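Long-range contact in tetratricopeptide TPR_2 repeat protein (Thermobaculum terrenum, PDB 5DJS), which is a tetratricopeptide-repeat protein whose helical repeats lead into a GT-B-type, family 41 glycosyltransferase-like region and binds uridine-5'-diphosphate: residues 280-286 and 299-305. The protein carries 1 engineered substitution. Residues are numbered along the deposited sequence; the frame is centred on the assembly and turned at random.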
loop_
_atom_site.group_PDB
_atom_site.type_symbol
_atom_site.label_atom_id
_atom_site.label_comp_id
_atom_site.label_asym_id
_atom_site.label_seq_id
_atom_site.Cartn_x
_atom_site.Cartn_y
_atom_site.Cartn_z
ATOM N N ASP A 280 19.210 -6.097 1.504
ATOM C CA ASP A 280 20.082 -6.155 2.676
ATOM C C ASP A 280 19.306 -5.755 3.906
ATOM O O ASP A 280 19.357 -6.447 4.920
ATOM C CB ASP A 280 21.307 -5.231 2.518
ATOM C CG ASP A 280 22.086 -5.470 1.220
ATOM O OD1 ASP A 280 22.542 -6.618 0.996
ATOM O OD2 ASP A 280 22.245 -4.497 0.435
ATOM N N TYR A 281 18.587 -4.633 3.807
ATOM C CA TYR A 281 17.861 -4.044 4.946
ATOM C C TYR A 281 16.373 -3.799 4.691
ATOM O O TYR A 281 15.962 -3.503 3.574
ATOM C CB TYR A 281 18.527 -2.729 5.350
ATOM C CG TYR A 281 19.947 -2.936 5.808
ATOM C CD1 TYR A 281 20.218 -3.345 7.112
ATOM C CD2 TYR A 281 21.013 -2.758 4.934
ATOM C CE1 TYR A 281 21.515 -3.546 7.545
ATOM C CE2 TYR A 281 22.318 -2.963 5.352
ATOM C CZ TYR A 281 22.562 -3.354 6.660
ATOM O OH TYR A 281 23.845 -3.554 7.082
ATOM N N LEU A 282 15.582 -3.945 5.747
ATOM C CA LEU A 282 14.209 -3.472 5.785
ATOM C C LEU A 282 14.115 -2.478 6.951
ATOM O O LEU A 282 14.396 -2.848 8.094
ATOM C CB LEU A 282 13.259 -4.651 5.984
ATOM C CG LEU A 282 11.753 -4.344 5.937
ATOM C CD1 LEU A 282 10.954 -5.518 5.379
ATOM C CD2 LEU A 282 11.214 -3.961 7.305
ATOM N N VAL A 283 13.730 -1.235 6.667
ATOM C CA VAL A 283 13.629 -0.165 7.695
ATOM C C VAL A 283 12.230 -0.091 8.353
ATOM O O VAL A 283 11.270 0.402 7.748
ATOM C CB VAL A 283 13.977 1.217 7.093
ATOM C CG1 VAL A 283 13.850 2.319 8.134
ATOM C CG2 VAL A 283 15.382 1.210 6.521
ATOM N N GLY A 284 12.139 -0.574 9.595
ATOM C CA GLY A 284 10.901 -0.534 10.388
ATOM C C GLY A 284 11.071 0.319 11.635
ATOM O O GLY A 284 11.688 1.396 11.590
ATOM N N ASP A 285 10.507 -0.151 12.747
ATOM C CA ASP A 285 10.725 0.479 14.059
ATOM C C ASP A 285 10.450 -0.502 15.203
ATOM O O ASP A 285 10.037 -1.642 14.957
ATOM C CB ASP A 285 9.947 1.801 14.197
ATOM C CG ASP A 285 8.471 1.618 14.484
ATOM O OD1 ASP A 285 8.137 0.954 15.492
ATOM O OD2 ASP A 285 7.647 2.211 13.745
ATOM N N GLN A 286 10.683 -0.065 16.437
ATOM C CA GLN A 286 10.738 -0.982 17.587
ATOM C C GLN A 286 9.396 -1.551 18.013
ATOM O O GLN A 286 9.342 -2.664 18.527
ATOM C CB GLN A 286 11.398 -0.299 18.776
ATOM C CG GLN A 286 12.848 0.058 18.529
ATOM C CD GLN A 286 13.461 0.774 19.710
ATOM O OE1 GLN A 286 12.941 1.799 20.170
ATOM N NE2 GLN A 286 14.566 0.242 20.216
ATOM N N GLU A 299 15.957 -9.881 4.850
ATOM C CA GLU A 299 16.587 -8.602 5.147
ATOM C C GLU A 299 16.949 -8.527 6.635
ATOM O O GLU A 299 16.331 -9.212 7.464
ATOM C CB GLU A 299 15.648 -7.421 4.832
ATOM C CG GLU A 299 14.968 -7.433 3.466
ATOM C CD GLU A 299 13.589 -8.096 3.456
ATOM O OE1 GLU A 299 13.236 -8.833 4.402
ATOM O OE2 GLU A 299 12.862 -7.912 2.475
ATOM N N ARG A 300 17.934 -7.695 6.973
ATOM C CA ARG A 300 18.166 -7.334 8.368
ATOM C C ARG A 300 17.209 -6.212 8.735
ATOM O O ARG A 300 17.149 -5.183 8.050
ATOM C CB ARG A 300 19.594 -6.863 8.616
ATOM C CG ARG A 300 20.569 -7.968 8.955
ATOM C CD ARG A 300 21.888 -7.362 9.385
ATOM N NE ARG A 300 23.028 -8.080 8.815
ATOM C CZ ARG A 300 24.174 -7.528 8.410
ATOM N NH1 ARG A 300 24.385 -6.211 8.479
ATOM N NH2 ARG A 300 25.131 -8.309 7.916
ATOM N N LEU A 301 16.462 -6.416 9.816
ATOM C CA LEU A 301 15.509 -5.423 10.280
ATOM C C LEU A 301 16.256 -4.261 10.944
ATOM O O LEU A 301 17.158 -4.477 11.753
ATOM C CB LEU A 301 14.520 -6.057 11.261
ATOM C CG LEU A 301 13.615 -7.153 10.697
ATOM C CD1 LEU A 301 12.883 -7.855 11.828
ATOM C CD2 LEU A 301 12.612 -6.595 9.703
ATOM N N VAL A 302 15.884 -3.038 10.574
ATOM C CA VAL A 302 16.447 -1.823 11.151
ATOM C C VAL A 302 15.325 -1.176 11.952
ATOM O O VAL A 302 14.469 -0.491 11.391
ATOM C CB VAL A 302 16.969 -0.873 10.046
ATOM C CG1 VAL A 302 17.398 0.475 10.606
ATOM C CG2 VAL A 302 18.122 -1.512 9.297
ATOM N N ARG A 303 15.328 -1.414 13.260
ATOM C CA ARG A 303 14.271 -0.921 14.138
ATOM C C ARG A 303 14.581 0.492 14.642
ATOM O O ARG A 303 15.171 0.661 15.715
ATOM C CB ARG A 303 14.089 -1.864 15.328
ATOM C CG ARG A 303 13.766 -3.308 14.984
ATOM C CD ARG A 303 13.927 -4.193 16.215
ATOM N NE ARG A 303 13.092 -5.398 16.154
ATOM C CZ ARG A 303 13.393 -6.522 15.500
ATOM N NH1 ARG A 303 14.527 -6.645 14.807
ATOM N NH2 ARG A 303 12.548 -7.545 15.541
ATOM N N LEU A 304 14.167 1.506 13.884
ATOM C CA LEU A 304 14.307 2.900 14.322
ATOM C C LEU A 304 13.646 3.119 15.701
ATOM O O LEU A 304 12.611 2.515 16.008
ATOM C CB LEU A 304 13.656 3.866 13.325
ATOM C CG LEU A 304 14.168 3.946 11.890
ATOM C CD1 LEU A 304 13.267 4.873 11.085
ATOM C CD2 LEU A 304 15.609 4.407 11.838
ATOM N N SER A 305 14.232 4.013 16.504
ATOM C CA SER A 305 13.732 4.329 17.860
ATOM C C SER A 305 12.663 5.443 17.876
ATOM O O SER A 305 12.452 6.094 18.888
ATOM C CB SER A 305 14.919 4.721 18.734
ATOM O OG SER A 305 15.608 5.794 18.116
#
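The last two strands of a six-stranded parallel sheet pair here, 281-285 with the outermost strand 300-304, and Tyr281, Val283, Val302 and Leu304 interleave on one face. A ladder of backbone bonds joins them: Arg300 N gives its hydrogen to Asp280 O at 2.8 Å, Leu282 N reaches Arg300 O, Val302 N donates to Leu282 O at 2.9 Å, and Gly284 N to Val302 O. From Gly284 O onward the rungs are weak: Leu304 N to Gly284 O (3.4 Å) and Gln286 N to Leu304 O.

With CG beside its backbone N (chi1 -62°), the Tyr281 ring passes obliquely by Val302, Tyr281 CD1 resting 3.5 Å from Val302 CG2. Arg300 runs alongside the same ring, its guanidinium turned 80° from the ring plane; Arg300 NH1 comes near Tyr281 OH, but at a poor angle for a hydrogen bond. Further on, Val283 CG1 meets Leu304 CD1 at 3.9 Å. Helix 479-521 covers this face, Met515 lying on Tyr281 and Val283, and Phe504 on Leu304.

On the reverse face, Leu282 and Leu301 point the same way and touch through their CD2 atoms (3.8 Å). Glu299 lays CB against Leu282 CB, while its carboxylate is held by Thr273 and Thr274. Strand 281-285 lies between 263-266 and 300-304, and 300-304 closes this side of a Rossmann-like parallel sheet, as in GT-B folds.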